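Local coordinates for protein putative transcriptional regulator (Methanosarcina mazei, PDB 3R0A) that is a putative transcriptional regulator of the helix-turn-helix clan and probably acts on DNA as a dimer, at residues B[30-33]-B[34-38]; B[103-106]-B[107-110]. All coordinates share one frame; numbering follows the deposited sequence.

Overall arrangement
Contact 1 (30-33 with 34-38) is the last part of helix 26-37, a helix with one face buried against helix 56-68 and the hairpin of strands 72-78 and 84-90, the wing of a winged-helix fold that probably binds DNA. Contact 2 (103-106 with 107-110) lies along the long helix 93-119. The two follow one another in the chain and sit on opposite sides of its centre, with their centres about 26 Å apart and their nearest atoms about 9 Å apart, so they do not touch. Both reach the second subunit: contact 1 meets Trp118 and Glu119 of that chain, while contact 2 packs partly against its own counterpart and partly against the N-terminal residues Phe7 and Ala8.

Contact 1: residues B[30-33]-B[34-38]; sequences NVMK and SFLNE
Val31 and Phe35 lie side by side one helical turn apart, pointing the same way off helix 26-37. CG1 of Val31 comes to the edge of the phenyl ring, in its plane, 4.0 Å from CE1 of Phe35. At a chi1 of 159° Val31 swings CG1 away from its own N and toward the ring. The same edge also receives the carbonyl oxygen of Val31, 3.4 Å from Phe35 CD1. Met32, a selenomethionine, and Leu36 form a second side-by-side pair: CG of Met32 is 4.2 Å from CD1 of Leu36.

The backbone bonds are those of an alpha-helix. Ser34 N donates to Asn30 O, Phe35 N to Val31 O and Leu36 N to Met32 O, the last at 3.0 Å. Asn37 N meets Lys33 O at 2.7 Å. Phe35 N also makes a weak bond to Met32 O, and Glu38 N makes a weak bond to Phe35 O.

Beyond the turn, Val31 and Phe35 both pack on Val63 of helix 56-68, while Met32, Phe35 and Leu36 all touch Ile90 of strand 84-90, in the hairpin that forms the wing of this winged-helix fold. Lys33, bent along its chain, has a long, weak ion pair with Glu15 and packs on Trp118 of the second subunit; Leu36 touches Glu119 of that subunit.

The chemistry is that of an amphipathic helix: the carbonyls of 30-33 are each taken up by an N-H four residues on, the apolar side chains of Val31, Met32 and Phe35 are buried against helix 56-68 and the wing, and Asn30 and Asn37 carry their amides on the exposed side. It is one of the helices of a domain that probably binds DNA.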
loop_
_atom_site.group_PDB
_atom_site.type_symbol
_atom_site.label_atom_id
_atom_site.label_comp_id
_atom_site.label_asym_id
_atom_site.label_seq_id
_atom_site.Cartn_x
_atom_site.Cartn_y
_atom_site.Cartn_z
ATOM N N ASN B 30 -15.451 9.246 14.573
ATOM C CA ASN B 30 -16.606 10.132 14.762
ATOM C C ASN B 30 -16.322 11.350 15.643
ATOM O O ASN B 30 -16.880 12.414 15.428
ATOM C CB ASN B 30 -17.799 9.359 15.303
ATOM C CG ASN B 30 -18.585 8.663 14.199
ATOM O OD1 ASN B 30 -19.394 7.778 14.466
ATOM N ND2 ASN B 30 -18.352 9.066 12.954
ATOM N N VAL B 31 -15.437 11.198 16.625
ATOM C CA VAL B 31 -14.957 12.365 17.368
ATOM C C VAL B 31 -14.071 13.225 16.474
ATOM O O VAL B 31 -14.251 14.426 16.429
ATOM C CB VAL B 31 -14.267 11.990 18.690
ATOM C CG1 VAL B 31 -13.357 13.102 19.173
ATOM C CG2 VAL B 31 -15.308 11.587 19.753
HETATM N N MSE B 32 -13.129 12.622 15.757
HETATM C CA MSE B 32 -12.323 13.407 14.825
HETATM C C MSE B 32 -13.216 14.149 13.820
HETATM O O MSE B 32 -12.941 15.319 13.521
HETATM C CB MSE B 32 -11.338 12.533 14.060
HETATM C CG MSE B 32 -10.353 13.295 13.163
HETATM SE SE MSE B 32 -9.168 11.954 12.411
HETATM C CE MSE B 32 -7.566 12.936 12.298
ATOM N N LYS B 33 -14.259 13.462 13.316
ATOM C CA LYS B 33 -15.201 14.025 12.317
ATOM C C LYS B 33 -15.904 15.241 12.932
ATOM O O LYS B 33 -16.039 16.274 12.271
ATOM C CB LYS B 33 -16.283 13.021 11.857
ATOM C CG LYS B 33 -15.825 11.705 11.229
ATOM C CD LYS B 33 -15.541 11.763 9.725
ATOM C CE LYS B 33 -16.710 11.250 8.867
ATOM N NZ LYS B 33 -17.292 9.972 9.376
ATOM N N SER B 34 -16.327 15.101 14.194
ATOM C CA SER B 34 -16.934 16.183 14.955
ATOM C C SER B 34 -16.113 17.475 15.002
ATOM O O SER B 34 -16.669 18.576 14.924
ATOM C CB SER B 34 -17.210 15.721 16.374
ATOM O OG SER B 34 -18.602 15.559 16.565
ATOM N N PHE B 35 -14.799 17.326 15.164
ATOM C CA PHE B 35 -13.891 18.457 15.174
ATOM C C PHE B 35 -13.794 19.010 13.758
ATOM O O PHE B 35 -13.859 20.226 13.552
ATOM C CB PHE B 35 -12.504 18.039 15.660
ATOM C CG PHE B 35 -12.336 18.062 17.151
ATOM C CD1 PHE B 35 -12.386 16.889 17.887
ATOM C CD2 PHE B 35 -12.106 19.258 17.830
ATOM C CE1 PHE B 35 -12.200 16.913 19.288
ATOM C CE2 PHE B 35 -11.920 19.283 19.217
ATOM C CZ PHE B 35 -11.977 18.116 19.946
ATOM N N LEU B 36 -13.645 18.091 12.795
ATOM C CA LEU B 36 -13.539 18.438 11.377
ATOM C C LEU B 36 -14.762 19.188 10.836
ATOM O O LEU B 36 -14.633 20.083 10.009
ATOM C CB LEU B 36 -13.261 17.179 10.537
ATOM C CG LEU B 36 -11.803 16.669 10.565
ATOM C CD1 LEU B 36 -11.660 15.390 9.778
ATOM C CD2 LEU B 36 -10.822 17.705 10.048
ATOM N N ASN B 37 -15.937 18.802 11.321
ATOM C CA ASN B 37 -17.205 19.404 10.955
ATOM C C ASN B 37 -17.363 20.846 11.482
ATOM O O ASN B 37 -18.133 21.621 10.921
ATOM C CB ASN B 37 -18.337 18.498 11.454
ATOM C CG ASN B 37 -19.698 18.973 11.032
ATOM O OD1 ASN B 37 -19.999 19.064 9.841
ATOM N ND2 ASN B 37 -20.540 19.286 12.013
ATOM N N GLU B 38 -16.638 21.186 12.560
ATOM C CA GLU B 38 -16.488 22.576 13.036
ATOM C C GLU B 38 -15.003 22.955 13.235
ATOM O O GLU B 38 -14.516 23.015 14.361
ATOM C CB GLU B 38 -17.293 22.819 14.326
ATOM C CG GLU B 38 -18.812 22.703 14.174
ATOM C CD GLU B 38 -19.527 22.758 15.511
ATOM O OE1 GLU B 38 -19.189 23.609 16.358
ATOM O OE2 GLU B 38 -20.439 21.946 15.730
#

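Contact 2: residues B[103-106]-B[107-110]; sequences IVQS and WADR
Trp107 lies across Ile103 and Val104, its indole covering the preceding helical turn. Ile103 CG2 is 3.7 Å from Trp107 NE1, and Val104 CG2 meets the far end of the six-membered ring, 4.1 Å from CZ3 of Trp107. At chi1 -67° the indole is directed back along the helix, and chi2 (-14°) turns one face to the backbone, with Ile103 O 3.3 Å above the plane of the Trp107 ring and offset toward its rim.

That oxygen takes two hydrogen bonds from the same side of its carbonyl plane, from Trp107 N at 3.1 Å and from Ser106 OG at 2.9 Å. Ala108 N to Val104 O, Asp109 N to Gln105 O and Arg110 N to Ser106 O continue the helix. At the subunit interface, Gln105 NE2 donates to Asp109 OD1 at 3.1 Å from above the carboxylate plane, while Gln105 OE1 accepts from NE2 of Gln105 in the second subunit.

This turn of helix 93-119 is part of the dimer interface. Ile103 and Trp107 pack on helix 14-22 of their own chain, where Trp107 touches Cys20, which forms an interchain disulfide with Cys9. Val104 and Ala108 meet Ala108 and Val104 of the second subunit, whose Phe7 stacks edge-to-face with Trp107.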
loop_
_atom_site.group_PDB
_atom_site.type_symbol
_atom_site.label_atom_id
_atom_site.label_comp_id
_atom_site.label_asym_id
_atom_site.label_seq_id
_atom_site.Cartn_x
_atom_site.Cartn_y
_atom_site.Cartn_z
ATOM N N ILE B 103 2.680 7.871 7.325
ATOM C CA ILE B 103 2.264 6.523 7.704
ATOM C C ILE B 103 2.015 5.570 6.505
ATOM O O ILE B 103 2.492 4.423 6.507
ATOM C CB ILE B 103 1.018 6.589 8.613
ATOM C CG1 ILE B 103 1.373 7.293 9.940
ATOM C CG2 ILE B 103 0.474 5.203 8.873
ATOM C CD1 ILE B 103 0.171 7.710 10.788
ATOM N N VAL B 104 1.257 6.027 5.513
ATOM C CA VAL B 104 1.124 5.308 4.238
ATOM C C VAL B 104 2.501 5.079 3.603
ATOM O O VAL B 104 2.790 4.012 3.107
ATOM C CB VAL B 104 0.271 6.099 3.211
ATOM C CG1 VAL B 104 0.345 5.438 1.824
ATOM C CG2 VAL B 104 -1.195 6.212 3.676
ATOM N N GLN B 105 3.352 6.093 3.621
ATOM C CA GLN B 105 4.666 5.924 3.043
ATOM C C GLN B 105 5.390 4.727 3.699
ATOM O O GLN B 105 5.972 3.871 2.993
ATOM C CB GLN B 105 5.480 7.233 3.168
ATOM C CG GLN B 105 6.818 7.238 2.439
ATOM C CD GLN B 105 6.671 6.711 1.021
ATOM O OE1 GLN B 105 5.766 7.145 0.296
ATOM N NE2 GLN B 105 7.521 5.731 0.640
ATOM N N SER B 106 5.355 4.670 5.042
ATOM C CA SER B 106 6.055 3.598 5.783
ATOM C C SER B 106 5.492 2.226 5.480
ATOM O O SER B 106 6.230 1.246 5.485
ATOM C CB SER B 106 6.123 3.859 7.296
ATOM O OG SER B 106 4.890 3.551 7.934
ATOM N N TRP B 107 4.198 2.153 5.180
ATOM C CA TRP B 107 3.572 0.889 4.751
ATOM C C TRP B 107 4.202 0.441 3.442
ATOM O O TRP B 107 4.541 -0.739 3.264
ATOM C CB TRP B 107 2.089 1.082 4.496
ATOM C CG TRP B 107 1.231 1.385 5.687
ATOM C CD1 TRP B 107 1.566 1.259 7.015
ATOM C CD2 TRP B 107 -0.134 1.812 5.655
ATOM N NE1 TRP B 107 0.504 1.613 7.806
ATOM C CE2 TRP B 107 -0.558 1.950 6.998
ATOM C CE3 TRP B 107 -1.044 2.075 4.624
ATOM C CZ2 TRP B 107 -1.852 2.355 7.336
ATOM C CZ3 TRP B 107 -2.335 2.496 4.961
ATOM C CH2 TRP B 107 -2.730 2.606 6.311
ATOM N N ALA B 108 4.361 1.390 2.529
ATOM C CA ALA B 108 4.997 1.114 1.231
ATOM C C ALA B 108 6.457 0.685 1.383
ATOM O O ALA B 108 6.905 -0.209 0.664
ATOM C CB ALA B 108 4.897 2.313 0.304
ATOM N N ASP B 109 7.188 1.341 2.299
ATOM C CA ASP B 109 8.561 0.938 2.619
ATOM C C ASP B 109 8.627 -0.473 3.159
ATOM O O ASP B 109 9.489 -1.238 2.718
ATOM C CB ASP B 109 9.194 1.825 3.681
ATOM C CG ASP B 109 9.357 3.241 3.246
ATOM O OD1 ASP B 109 9.221 3.549 2.037
ATOM O OD2 ASP B 109 9.631 4.055 4.144
ATOM N N ARG B 110 7.758 -0.817 4.123
ATOM C CA ARG B 110 7.799 -2.178 4.717
ATOM C C ARG B 110 7.531 -3.245 3.685
ATOM O O ARG B 110 8.286 -4.200 3.602
ATOM C CB ARG B 110 6.861 -2.391 5.907
ATOM C CG ARG B 110 7.097 -3.784 6.564
ATOM C CD ARG B 110 6.131 -4.168 7.707
ATOM N NE ARG B 110 4.722 -4.088 7.315
ATOM C CZ ARG B 110 3.891 -3.107 7.681
ATOM N NH1 ARG B 110 4.312 -2.118 8.468
ATOM N NH2 ARG B 110 2.629 -3.117 7.262
#